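Local coordinates for protein enoyl-CoA hydratase (Bacillus halodurans, PDB 3LKE) that probably catalyses the reversible addition of water across the double bond of enoyl-CoA thioesters, as a trimeric member of the crotonase-like family, at residues P66-L71 against H139-S144; I49-L54 against K202-G207; I127-A132 against Q191-R196; I17-P22 against T34-A39; V89-V94 against P145-S150. All blocks are in the same frame, centred on the assembly; numbering follows the deposited sequence.

Contact 1: P66-L71 against H139-S144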
# COMPACT_ATOMS: atom_id res chain seq x y z
N PRO A 66 6.08 9.58 25.43
CA PRO A 66 7.29 9.65 26.25
C PRO A 66 7.58 11.10 26.63
O PRO A 66 7.62 11.96 25.75
CB PRO A 66 8.38 9.12 25.30
CG PRO A 66 7.64 8.34 24.25
CD PRO A 66 6.34 9.04 24.08
N ARG A 67 7.76 11.36 27.92
CA ARG A 67 7.93 12.73 28.40
C ARG A 67 9.30 13.30 28.03
O ARG A 67 10.30 12.61 28.14
CB ARG A 67 7.77 12.80 29.93
CG ARG A 67 6.37 12.45 30.43
CD ARG A 67 5.92 13.45 31.48
NE ARG A 67 5.66 14.75 30.86
CZ ARG A 67 4.45 15.21 30.55
NH1 ARG A 67 3.37 14.48 30.82
NH2 ARG A 67 4.31 16.39 29.98
N LEU A 68 9.32 14.56 27.60
CA LEU A 68 10.57 15.24 27.29
C LEU A 68 11.59 15.07 28.42
O LEU A 68 12.73 14.68 28.19
CB LEU A 68 10.31 16.73 27.07
CG LEU A 68 10.38 17.29 25.65
CD1 LEU A 68 10.08 16.22 24.60
CD2 LEU A 68 9.46 18.49 25.50
N GLU A 69 11.16 15.38 29.64
CA GLU A 69 12.04 15.31 30.80
C GLU A 69 12.65 13.92 30.96
O GLU A 69 13.83 13.78 31.34
CB GLU A 69 11.28 15.70 32.08
CG GLU A 69 10.76 17.13 32.08
CD GLU A 69 9.61 17.35 31.11
OE1 GLU A 69 8.91 16.37 30.76
OE2 GLU A 69 9.39 18.51 30.69
N ASP A 70 11.85 12.90 30.69
CA ASP A 70 12.35 11.53 30.78
C ASP A 70 13.33 11.23 29.65
O ASP A 70 14.37 10.60 29.86
CB ASP A 70 11.19 10.53 30.78
CG ASP A 70 10.39 10.58 32.07
OD1 ASP A 70 11.00 10.84 33.13
OD2 ASP A 70 9.16 10.36 32.04
N LEU A 71 13.01 11.70 28.44
CA LEU A 71 13.94 11.55 27.32
C LEU A 71 15.25 12.28 27.62
O LEU A 71 16.33 11.78 27.31
CB LEU A 71 13.33 12.07 26.02
CG LEU A 71 12.06 11.34 25.56
CD1 LEU A 71 11.35 12.14 24.49
CD2 LEU A 71 12.38 9.93 25.07
N HIS A 139 11.12 15.44 14.26
CA HIS A 139 12.01 16.27 13.42
C HIS A 139 12.70 17.36 14.24
O HIS A 139 13.92 17.52 14.19
CB HIS A 139 11.22 16.89 12.26
CG HIS A 139 12.06 17.66 11.28
ND1 HIS A 139 12.95 17.05 10.42
CD2 HIS A 139 12.10 18.98 10.99
CE1 HIS A 139 13.52 17.97 9.66
NE2 HIS A 139 13.01 19.15 9.98
N LYS A 140 11.92 18.10 15.01
CA LYS A 140 12.47 19.17 15.83
C LYS A 140 13.28 18.60 17.00
O LYS A 140 14.24 19.23 17.45
CB LYS A 140 11.36 20.10 16.34
CG LYS A 140 10.65 20.87 15.22
CD LYS A 140 9.51 21.72 15.77
CE LYS A 140 8.80 22.47 14.65
NZ LYS A 140 8.09 21.56 13.70
N MET A 141 12.91 17.41 17.47
CA MET A 141 13.62 16.77 18.59
C MET A 141 15.00 16.24 18.14
O MET A 141 15.90 16.04 18.95
CB MET A 141 12.79 15.63 19.21
CG MET A 141 11.38 16.02 19.72
SD MET A 141 10.30 14.60 20.12
CE MET A 141 11.21 13.93 21.49
N GLY A 142 15.16 16.02 16.84
CA GLY A 142 16.40 15.47 16.33
C GLY A 142 16.52 13.98 16.58
O GLY A 142 17.63 13.44 16.64
N ILE A 143 15.39 13.30 16.71
CA ILE A 143 15.41 11.85 16.84
C ILE A 143 14.68 11.13 15.71
O ILE A 143 13.97 11.76 14.92
CB ILE A 143 14.85 11.40 18.18
CG1 ILE A 143 13.39 11.82 18.31
CG2 ILE A 143 15.70 11.98 19.32
CD1 ILE A 143 12.68 11.13 19.45
N SER A 144 14.86 9.82 15.64
CA SER A 144 14.19 9.00 14.63
C SER A 144 12.89 8.45 15.21
O SER A 144 12.70 8.43 16.43
CB SER A 144 15.08 7.85 14.19
OG SER A 144 15.73 7.26 15.32
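Met141 sends its terminal methyl into the notch between two leucines of the helix that begins at Leu68. Its CE lies 3.5 Å from Leu71 CD1, tighter than an ordinary van der Waals pair, and 4.0 Å from Leu68 CD1. The thioether runs out extended through chi2 (168°) and then bends at chi3 (66°), which turns CE off the line of the chain and in among the leucine methyls. Methionine suits the place because the backbones stand far apart: the nearest alpha carbons, those of Leu68 and Met141, are 9.3 Å apart, and a long unbranched chain can bridge them. Leu71 directs its CB at the partner and meets the methionine chain at about a right angle, whereas Leu68 approaches only with its end. Behind Met141 the helix 138-141 closes in a Schellman motif, with Ile143 N bonded to Phe138 O and Gly142 N to His139 O; Gly142 takes positive phi as the C-prime residue, a conformation easiest for a residue without a side chain. The C-terminal helix 245-253 adds Leu251, which touches both Leu71 and Met141, and Leu254 beyond it packs on Leu68 and Met141. His139 NE2 is hydrogen-bonded to Ala203 O of the second subunit.

Contact 2: I49-L54 against K202-G207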
# COMPACT_ATOMS: atom_id res chain seq x y z
N ILE A 49 -12.95 -13.67 25.83
CA ILE A 49 -13.20 -12.35 25.26
C ILE A 49 -12.97 -12.33 23.76
O ILE A 49 -12.21 -13.14 23.23
CB ILE A 49 -12.33 -11.27 25.92
CG1 ILE A 49 -10.85 -11.51 25.60
CG2 ILE A 49 -12.59 -11.23 27.42
CD1 ILE A 49 -9.92 -10.48 26.22
N HIS A 50 -13.66 -11.42 23.08
CA HIS A 50 -13.52 -11.26 21.63
C HIS A 50 -12.81 -9.95 21.27
O HIS A 50 -12.35 -9.77 20.14
CB HIS A 50 -14.88 -11.31 20.95
CG HIS A 50 -15.93 -10.47 21.62
ND1 HIS A 50 -15.91 -9.09 21.60
CD2 HIS A 50 -17.03 -10.82 22.33
CE1 HIS A 50 -16.95 -8.63 22.27
NE2 HIS A 50 -17.65 -9.66 22.72
N SER A 51 -12.71 -9.05 22.24
CA SER A 51 -12.17 -7.72 21.98
C SER A 51 -11.33 -7.20 23.14
O SER A 51 -11.47 -7.63 24.29
CB SER A 51 -13.31 -6.73 21.72
OG SER A 51 -14.15 -7.15 20.67
N ILE A 52 -10.44 -6.27 22.81
CA ILE A 52 -9.65 -5.54 23.79
C ILE A 52 -9.76 -4.07 23.44
O ILE A 52 -9.48 -3.66 22.32
CB ILE A 52 -8.18 -5.97 23.75
CG1 ILE A 52 -8.04 -7.43 24.19
CG2 ILE A 52 -7.35 -5.08 24.66
CD1 ILE A 52 -6.66 -7.97 24.04
N ILE A 53 -10.20 -3.27 24.42
CA ILE A 53 -10.39 -1.84 24.24
C ILE A 53 -9.34 -1.08 25.06
O ILE A 53 -9.23 -1.30 26.26
CB ILE A 53 -11.79 -1.40 24.75
CG1 ILE A 53 -12.89 -2.16 24.01
CG2 ILE A 53 -11.98 0.10 24.60
CD1 ILE A 53 -12.95 -1.83 22.53
N LEU A 54 -8.59 -0.19 24.41
CA LEU A 54 -7.59 0.62 25.12
C LEU A 54 -8.12 2.04 25.24
O LEU A 54 -8.62 2.60 24.26
CB LEU A 54 -6.25 0.60 24.37
CG LEU A 54 -5.57 -0.77 24.36
CD1 LEU A 54 -5.41 -1.24 22.92
CD2 LEU A 54 -4.23 -0.72 25.06
N LYS A 202 -20.96 -5.11 20.02
CA LYS A 202 -22.09 -5.98 19.75
C LYS A 202 -21.89 -6.69 18.40
O LYS A 202 -22.13 -7.89 18.29
CB LYS A 202 -23.39 -5.18 19.75
CG LYS A 202 -24.63 -5.99 19.41
CD LYS A 202 -25.76 -5.07 18.95
CE LYS A 202 -26.00 -3.94 19.96
NZ LYS A 202 -26.92 -2.90 19.43
N ALA A 203 -21.43 -5.93 17.40
CA ALA A 203 -21.17 -6.49 16.07
C ALA A 203 -20.06 -7.53 16.12
O ALA A 203 -20.16 -8.59 15.51
CB ALA A 203 -20.82 -5.38 15.09
N VAL A 204 -19.00 -7.21 16.86
CA VAL A 204 -17.91 -8.16 17.05
C VAL A 204 -18.40 -9.45 17.71
O VAL A 204 -17.99 -10.54 17.31
CB VAL A 204 -16.77 -7.55 17.89
CG1 VAL A 204 -15.65 -8.56 18.09
CG2 VAL A 204 -16.24 -6.29 17.23
N SER A 205 -19.26 -9.33 18.72
CA SER A 205 -19.66 -10.49 19.51
C SER A 205 -20.45 -11.50 18.67
O SER A 205 -20.52 -12.68 19.02
CB SER A 205 -20.49 -10.08 20.74
OG SER A 205 -21.78 -9.62 20.37
N GLU A 206 -21.04 -11.01 17.58
CA GLU A 206 -21.83 -11.86 16.67
C GLU A 206 -20.93 -12.78 15.86
O GLU A 206 -21.42 -13.65 15.14
CB GLU A 206 -22.68 -11.00 15.73
CG GLU A 206 -23.66 -10.08 16.43
CD GLU A 206 -24.69 -9.49 15.48
OE1 GLU A 206 -24.60 -8.28 15.17
OE2 GLU A 206 -25.60 -10.25 15.05
N GLY A 207 -19.62 -12.59 15.99
CA GLY A 207 -18.66 -13.40 15.27
C GLY A 207 -18.22 -14.61 16.07
O GLY A 207 -18.69 -14.85 17.18
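The chain around His50, just ahead of strand 51-56, comes up against the last turn of helix 190-205, the alpha carbons of His50 and Ser205 standing 6.5 Å apart. This packs the entry to a parallel strand of the six-stranded mixed sheet of the crotonase fold against a helix that follows the sheet's final strand. His50 presents its imidazole to two residues at once. Ser205 sits over one face, its CA 3.8 Å above the ring plane and offset toward the rim, while Ser205 CB lies 3.5 Å from His50 NE2. Serine suits this place, since its small side chain lets the ring lie over its CA. Val204 CG1 approaches the ring obliquely, 3.6 Å from His50 ND1, and comes still closer to Ser51 OG, at 3.3 Å. With chi1 at 47°, the ring lies between the backbone N and carbonyl carbon, a crowded position that brings ND1 to the hydroxyl of the next residue: His50 ND1 and Ser51 OG share a hydrogen bond of 2.8 Å, nearly straight at 163°, in the ring plane, a bond that helps to hold the ring's rotation. With an alanine in place of His50, Ser51 OG would probably lose this mate and a gap would open beside Val204 and Ser205. Val204 also packs on Leu167 of the third subunit. Ser205 turns its own hydroxyl back onto the helix, OG donating to Lys202 O at 2.7 Å.

Contact 3: I127-A132 against Q191-R196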
# COMPACT_ATOMS: atom_id res chain seq x y z
N ILE A 127 -10.59 5.06 17.21
CA ILE A 127 -11.72 5.99 17.17
C ILE A 127 -11.39 7.15 18.09
O ILE A 127 -10.96 6.94 19.23
CB ILE A 127 -13.00 5.32 17.71
CG1 ILE A 127 -13.36 4.09 16.86
CG2 ILE A 127 -14.16 6.32 17.73
CD1 ILE A 127 -14.46 3.21 17.49
N ALA A 128 -11.56 8.38 17.60
CA ALA A 128 -11.20 9.55 18.40
C ALA A 128 -12.41 10.44 18.69
O ALA A 128 -13.35 10.52 17.89
CB ALA A 128 -10.14 10.38 17.66
N LEU A 129 -12.38 11.13 19.82
CA LEU A 129 -13.31 12.24 20.03
C LEU A 129 -12.88 13.39 19.12
O LEU A 129 -11.70 13.55 18.82
CB LEU A 129 -13.31 12.68 21.50
CG LEU A 129 -13.97 11.70 22.49
CD1 LEU A 129 -13.96 12.26 23.91
CD2 LEU A 129 -15.39 11.38 22.05
N ARG A 130 -13.85 14.20 18.68
CA ARG A 130 -13.56 15.37 17.85
C ARG A 130 -12.45 16.25 18.41
O ARG A 130 -11.65 16.82 17.65
CB ARG A 130 -14.84 16.20 17.66
CG ARG A 130 -14.65 17.51 16.91
CD ARG A 130 -14.63 17.30 15.40
NE ARG A 130 -15.77 16.49 14.97
CZ ARG A 130 -15.93 16.02 13.74
NH1 ARG A 130 -15.03 16.27 12.81
NH2 ARG A 130 -17.00 15.30 13.45
N ARG A 131 -12.38 16.37 19.73
CA ARG A 131 -11.46 17.31 20.35
C ARG A 131 -10.03 16.78 20.47
O ARG A 131 -9.12 17.50 20.86
CB ARG A 131 -11.96 17.74 21.73
CG ARG A 131 -12.12 16.61 22.72
CD ARG A 131 -12.58 17.12 24.08
NE ARG A 131 -12.84 16.01 24.98
CZ ARG A 131 -11.92 15.48 25.79
NH1 ARG A 131 -10.69 15.96 25.80
NH2 ARG A 131 -12.24 14.46 26.58
N ALA A 132 -9.84 15.51 20.13
CA ALA A 132 -8.50 14.91 20.16
C ALA A 132 -7.53 15.68 19.27
O ALA A 132 -7.87 16.09 18.16
CB ALA A 132 -8.56 13.46 19.74
N GLN A 191 -20.62 10.67 25.31
CA GLN A 191 -21.87 9.91 25.25
C GLN A 191 -22.03 9.19 23.92
O GLN A 191 -22.38 8.00 23.87
CB GLN A 191 -23.06 10.84 25.46
CG GLN A 191 -23.33 11.16 26.91
CD GLN A 191 -23.96 10.00 27.64
OE1 GLN A 191 -23.29 9.00 27.95
NE2 GLN A 191 -25.25 10.10 27.93
N GLU A 192 -21.80 9.92 22.84
CA GLU A 192 -21.88 9.34 21.50
C GLU A 192 -20.86 8.21 21.37
O GLU A 192 -21.16 7.14 20.83
CB GLU A 192 -21.64 10.40 20.44
CG GLU A 192 -21.62 9.85 19.02
CD GLU A 192 -21.10 10.85 18.01
OE1 GLU A 192 -21.08 12.06 18.32
OE2 GLU A 192 -20.72 10.43 16.90
N LEU A 193 -19.66 8.45 21.88
CA LEU A 193 -18.60 7.44 21.83
C LEU A 193 -18.98 6.18 22.59
O LEU A 193 -18.74 5.07 22.13
CB LEU A 193 -17.28 8.00 22.38
CG LEU A 193 -16.15 6.98 22.41
CD1 LEU A 193 -15.75 6.59 20.99
CD2 LEU A 193 -14.95 7.54 23.17
N GLN A 194 -19.55 6.35 23.78
CA GLN A 194 -19.95 5.22 24.60
C GLN A 194 -20.97 4.33 23.87
O GLN A 194 -20.90 3.11 23.95
CB GLN A 194 -20.54 5.72 25.93
CG GLN A 194 -20.46 4.74 27.06
CD GLN A 194 -20.96 5.34 28.36
OE1 GLN A 194 -20.63 6.48 28.70
NE2 GLN A 194 -21.77 4.57 29.09
N GLU A 195 -21.92 4.96 23.19
CA GLU A 195 -22.94 4.24 22.43
C GLU A 195 -22.35 3.53 21.22
O GLU A 195 -22.67 2.37 20.94
CB GLU A 195 -24.06 5.18 21.98
CG GLU A 195 -25.11 4.53 21.08
CD GLU A 195 -26.01 3.54 21.82
OE1 GLU A 195 -26.77 2.80 21.15
OE2 GLU A 195 -25.96 3.50 23.07
N ARG A 196 -21.47 4.23 20.50
CA ARG A 196 -20.81 3.68 19.31
C ARG A 196 -20.02 2.42 19.64
O ARG A 196 -20.11 1.40 18.94
CB ARG A 196 -19.87 4.74 18.70
CG ARG A 196 -19.02 4.24 17.53
CD ARG A 196 -19.85 3.61 16.43
NE ARG A 196 -18.99 3.16 15.33
CZ ARG A 196 -19.06 1.96 14.77
NH1 ARG A 196 -19.96 1.07 15.19
NH2 ARG A 196 -18.22 1.64 13.79
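Leu193 reaches from helix 190-205 toward the end of strand 125-129 and meets two strand residues with different parts of its side chain. Its CB, directed at the strand, already makes contact: Leu129 CD2 lies 3.9 Å from Leu193 CB. CG stands opposite the backbone N, at a chi1 of 177°, and this carries the branch point outward from the helix surface and in between Ile127 and Leu129. There the chain divides. Leu193 CD1 goes to the isoleucine, meeting Ile127 CG2 at 3.6 Å, while Leu193 CD2 goes to the other leucine, 4.0 Å from Leu129 CD2. The fork of a leucine is well matched to this task, since each methyl finds its own partner two residues apart along the strand. Ile127 points its CB at the helix and touches with its short branch, the CG2 methyl, the two side chains crossing at a slant. Leu129 has its CB turned less directly to the helix, and it is the CD2 methyl that comes across Leu193 at about a right angle. Ala128 between them faces away, where its small methyl packs on Ile108. All three touching side chains are buried, as suits purely aliphatic residues. After Leu129 the chain leaves the sheet through a type I turn closed by Ala132 N bonding to Leu129 O at 3.0 Å. In the fold, strand 125-129 lies between strands 103-108 and 185-187, paired with both by backbone hydrogen bonds; helix 190-205 follows the outermost strand, and Leu193 rests on Cys187 of it as well as on the strand next door.

Contact 4: I17-P22 against T34-A39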
# COMPACT_ATOMS: atom_id res chain seq x y z
N ILE A 17 -8.74 -1.91 28.88
CA ILE A 17 -7.44 -1.55 29.43
C ILE A 17 -7.41 -0.04 29.54
O ILE A 17 -7.51 0.67 28.53
CB ILE A 17 -6.27 -2.05 28.53
CG1 ILE A 17 -6.29 -3.58 28.43
CG2 ILE A 17 -4.93 -1.56 29.07
CD1 ILE A 17 -5.15 -4.16 27.57
N THR A 18 -7.31 0.47 30.77
CA THR A 18 -7.42 1.90 31.02
C THR A 18 -6.14 2.50 31.56
O THR A 18 -5.61 2.06 32.59
CB THR A 18 -8.56 2.19 32.03
OG1 THR A 18 -9.78 1.60 31.54
CG2 THR A 18 -8.77 3.69 32.22
N LEU A 19 -5.62 3.51 30.86
CA LEU A 19 -4.43 4.21 31.30
C LEU A 19 -4.82 5.20 32.39
O LEU A 19 -5.76 5.98 32.21
CB LEU A 19 -3.77 4.96 30.15
CG LEU A 19 -3.49 4.15 28.88
CD1 LEU A 19 -2.84 5.04 27.84
CD2 LEU A 19 -2.61 2.95 29.20
N ASP A 20 -4.08 5.18 33.49
CA ASP A 20 -4.39 6.00 34.66
C ASP A 20 -3.09 6.43 35.33
O ASP A 20 -2.68 5.86 36.34
CB ASP A 20 -5.28 5.19 35.61
CG ASP A 20 -5.85 6.04 36.73
OD1 ASP A 20 -5.61 7.26 36.74
OD2 ASP A 20 -6.55 5.48 37.60
N TYR A 21 -2.45 7.44 34.76
CA TYR A 21 -1.12 7.88 35.20
C TYR A 21 -1.10 9.40 35.19
O TYR A 21 -0.36 10.00 34.44
CB TYR A 21 -0.07 7.34 34.23
CG TYR A 21 1.38 7.36 34.70
CD1 TYR A 21 1.74 7.83 35.96
CD2 TYR A 21 2.39 6.88 33.87
CE1 TYR A 21 3.07 7.83 36.37
CE2 TYR A 21 3.72 6.87 34.27
CZ TYR A 21 4.05 7.34 35.53
OH TYR A 21 5.38 7.33 35.92
N PRO A 22 -1.93 10.02 36.05
CA PRO A 22 -2.16 11.47 35.93
C PRO A 22 -0.90 12.30 36.15
O PRO A 22 -0.75 13.36 35.55
CB PRO A 22 -3.17 11.78 37.04
CG PRO A 22 -3.66 10.47 37.54
CD PRO A 22 -2.67 9.41 37.16
N THR A 34 5.43 -1.50 31.63
CA THR A 34 5.42 -2.84 32.20
C THR A 34 4.01 -3.30 32.57
O THR A 34 3.65 -4.45 32.33
CB THR A 34 6.34 -2.90 33.44
OG1 THR A 34 7.68 -2.59 33.05
CG2 THR A 34 6.29 -4.29 34.05
N SER A 35 3.22 -2.41 33.15
CA SER A 35 1.87 -2.74 33.55
C SER A 35 0.98 -2.89 32.33
O SER A 35 0.09 -3.75 32.27
CB SER A 35 1.33 -1.66 34.48
OG SER A 35 2.09 -1.61 35.68
N LEU A 36 1.22 -2.04 31.34
CA LEU A 36 0.48 -2.11 30.10
C LEU A 36 0.73 -3.44 29.40
O LEU A 36 -0.21 -4.10 28.96
CB LEU A 36 0.85 -0.93 29.21
CG LEU A 36 0.21 -0.92 27.83
CD1 LEU A 36 -1.31 -0.91 27.92
CD2 LEU A 36 0.71 0.28 27.05
N LEU A 37 1.99 -3.82 29.29
CA LEU A 37 2.35 -5.08 28.64
C LEU A 37 1.63 -6.25 29.32
O LEU A 37 1.05 -7.12 28.65
CB LEU A 37 3.86 -5.30 28.70
CG LEU A 37 4.40 -6.57 28.05
CD1 LEU A 37 3.95 -6.69 26.59
CD2 LEU A 37 5.91 -6.58 28.15
N GLU A 38 1.66 -6.25 30.65
CA GLU A 38 1.05 -7.31 31.44
C GLU A 38 -0.45 -7.41 31.16
O GLU A 38 -1.01 -8.50 31.06
CB GLU A 38 1.31 -7.02 32.92
CG GLU A 38 0.79 -8.06 33.89
CD GLU A 38 1.01 -7.66 35.34
OE1 GLU A 38 0.38 -8.26 36.24
OE2 GLU A 38 1.81 -6.72 35.59
N ALA A 39 -1.10 -6.26 31.03
CA ALA A 39 -2.53 -6.20 30.75
C ALA A 39 -2.83 -6.72 29.34
O ALA A 39 -3.79 -7.46 29.13
CB ALA A 39 -3.05 -4.77 30.91
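Ile17 packs its two branches against Leu36 and Ala39, joining the first two elements of a beta-alpha-beta unit: strand 14-19, helix 30-45, strand 51-56. Strand and helix run almost antiparallel, their segment axes 169° apart and 9.7 Å from each other at the closest. The tight part is at Ile17 and is wholly buried. Its CG2 meets Leu36 CD1 at 3.9 Å, crossing the leucine at about a right angle. The longer branch, with CG1 beside the backbone N (chi1 -62°) and chi2 extended, reaches toward the helix, so that Ile17 CD1 comes within 4.0 Å of Ala39 CB and also touches the Ala39 main chain. Alanine suits this spot, because its small side chain lets the isoleucine methyl come close to the helix main chain. Replacing Ile17 with an alanine would probably open a gap under Leu36 and Ala39 and take one neighbour from the Leu36 methyl. Toward the end of the strand the contact thins: Leu19 takes part only with its end, and beyond it Asp20, Tyr21 and Pro22 diverge from the helix, while Thr34 and Glu38 of the helix are exposed. Asp20 instead bonds to His58 and His7, and the Tyr21 ring stacks with Tyr5. The looser edge of the apolar patch is marked by Leu19 CD2, 4.3 Å from Leu36 CD1.

Contact 5: V89-V94 against P145-S150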
# COMPACT_ATOMS: atom_id res chain seq x y z
N VAL A 89 10.36 -2.82 26.70
CA VAL A 89 9.01 -3.01 27.21
C VAL A 89 7.98 -2.39 26.28
O VAL A 89 6.98 -3.01 25.94
CB VAL A 89 8.86 -2.43 28.63
CG1 VAL A 89 7.44 -2.61 29.14
CG2 VAL A 89 9.85 -3.11 29.58
N LEU A 90 8.23 -1.16 25.84
CA LEU A 90 7.27 -0.48 24.98
C LEU A 90 7.18 -1.11 23.59
O LEU A 90 6.10 -1.18 23.02
CB LEU A 90 7.56 1.02 24.89
CG LEU A 90 7.45 1.80 26.21
CD1 LEU A 90 7.82 3.26 26.01
CD2 LEU A 90 6.05 1.68 26.82
N ASN A 91 8.30 -1.57 23.04
CA ASN A 91 8.22 -2.30 21.77
C ASN A 91 7.38 -3.57 21.93
O ASN A 91 6.61 -3.94 21.04
CB ASN A 91 9.60 -2.65 21.22
CG ASN A 91 10.33 -1.45 20.69
OD1 ASN A 91 9.72 -0.39 20.43
ND2 ASN A 91 11.64 -1.58 20.51
N HIS A 92 7.53 -4.26 23.05
CA HIS A 92 6.71 -5.43 23.26
C HIS A 92 5.22 -5.12 23.36
O HIS A 92 4.40 -5.87 22.85
CB HIS A 92 7.19 -6.28 24.44
CG HIS A 92 8.25 -7.26 24.05
ND1 HIS A 92 7.96 -8.42 23.36
CD2 HIS A 92 9.59 -7.25 24.23
CE1 HIS A 92 9.08 -9.09 23.14
NE2 HIS A 92 10.08 -8.40 23.66
N CYS A 93 4.87 -4.00 24.00
CA CYS A 93 3.48 -3.56 23.99
C CYS A 93 2.97 -3.44 22.55
O CYS A 93 1.90 -3.95 22.22
CB CYS A 93 3.31 -2.22 24.68
SG CYS A 93 3.56 -2.31 26.47
N VAL A 94 3.73 -2.77 21.70
CA VAL A 94 3.31 -2.59 20.30
C VAL A 94 3.11 -3.94 19.58
O VAL A 94 2.11 -4.16 18.90
CB VAL A 94 4.31 -1.72 19.49
CG1 VAL A 94 3.92 -1.71 18.01
CG2 VAL A 94 4.35 -0.30 20.05
N PRO A 145 11.97 8.01 14.34
CA PRO A 145 10.69 7.52 14.87
C PRO A 145 10.88 6.18 15.55
O PRO A 145 11.66 5.35 15.08
CB PRO A 145 9.83 7.33 13.62
CG PRO A 145 10.58 8.03 12.50
CD PRO A 145 12.01 7.99 12.87
N ASP A 146 10.17 5.98 16.66
CA ASP A 146 10.25 4.73 17.38
C ASP A 146 8.87 4.20 17.75
O ASP A 146 7.85 4.72 17.27
CB ASP A 146 11.11 4.91 18.63
CG ASP A 146 10.45 5.83 19.65
OD1 ASP A 146 9.43 6.47 19.30
OD2 ASP A 146 10.94 5.90 20.79
N LEU A 147 8.84 3.17 18.59
CA LEU A 147 7.61 2.48 18.99
C LEU A 147 6.74 2.06 17.80
O LEU A 147 5.51 2.07 17.87
CB LEU A 147 6.81 3.34 19.97
CG LEU A 147 7.67 3.80 21.15
CD1 LEU A 147 6.80 4.44 22.23
CD2 LEU A 147 8.48 2.65 21.74
N GLY A 148 7.42 1.67 16.72
CA GLY A 148 6.73 1.20 15.52
C GLY A 148 6.36 2.27 14.50
O GLY A 148 5.87 1.94 13.41
N ALA A 149 6.56 3.54 14.84
CA ALA A 149 6.10 4.62 13.98
C ALA A 149 6.71 4.53 12.56
O ALA A 149 6.04 4.86 11.56
CB ALA A 149 6.41 5.97 14.61
N SER A 150 7.96 4.09 12.48
CA SER A 150 8.61 3.95 11.17
C SER A 150 8.03 2.81 10.34
O SER A 150 8.19 2.79 9.12
CB SER A 150 10.13 3.80 11.31
OG SER A 150 10.50 2.49 11.71
O HOH W 1 11.07 1.46 18.94
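Leu147 lays one methyl between Leu90 and Asn91 of helix 81-98. Its CD2 is 3.7 Å from Leu90 CB and 3.5 Å from Asn91 OD1, while Leu147 CD1 lies 4.1 Å from Leu90 CD1. The extended chi2 of Leu90 (177°) carries its CD1 out to that second meeting, and the two leucine side chains pass at a slant. Asn91 crosses Leu147 at about a right angle; its chi1 of -72° sets the amide beside the backbone N and brings OD1 to a water, which donates to OD1 at 2.7 Å and accepts from Leu147 N at 2.8 Å. One water thus ties helix to turn. Val94 uses its CG2 methyl, 3.4 Å from Leu147 O. Leu147 and Gly148 are the central pair of a type I' turn, both with positive phi. Glycine is needed at the second place, where a CB would crowd Val94 CG1 and the preceding carbonyl. The turn leads directly into helix 149-157, with Gly148 as its N-cap. Helix 223-241 supplies Glu234 for Gly148 N and Ser150 OG, helix 30-45 lies against Val89, His92 and Cys93, and Leu28 touches both Leu90 and Leu147.

How the contacts relate
Contact 4 closes first along the chain, and contact 2 then spans a long loop within which contacts 1, 3 and 5 all fall. Contacts 2, 3 and 4 reach the same six-stranded sheet. Contacts 2 and 4 meet directly through the neighbouring strands 14-19 and 51-56, while contacts 2 and 3 share helix 190-205, their centres 17 Å apart. Contact 5 touches contact 4 where helices 30-45 and 81-98 pack, and adjoins contact 1 in sequence at Ser144 and Pro145. Contacts 1 and 2 lie 35 Å apart between centres; contacts 1 and 5 touch the second subunit and contact 2 the third, so contacts on both sides of the subunit's centre take part in the trimer.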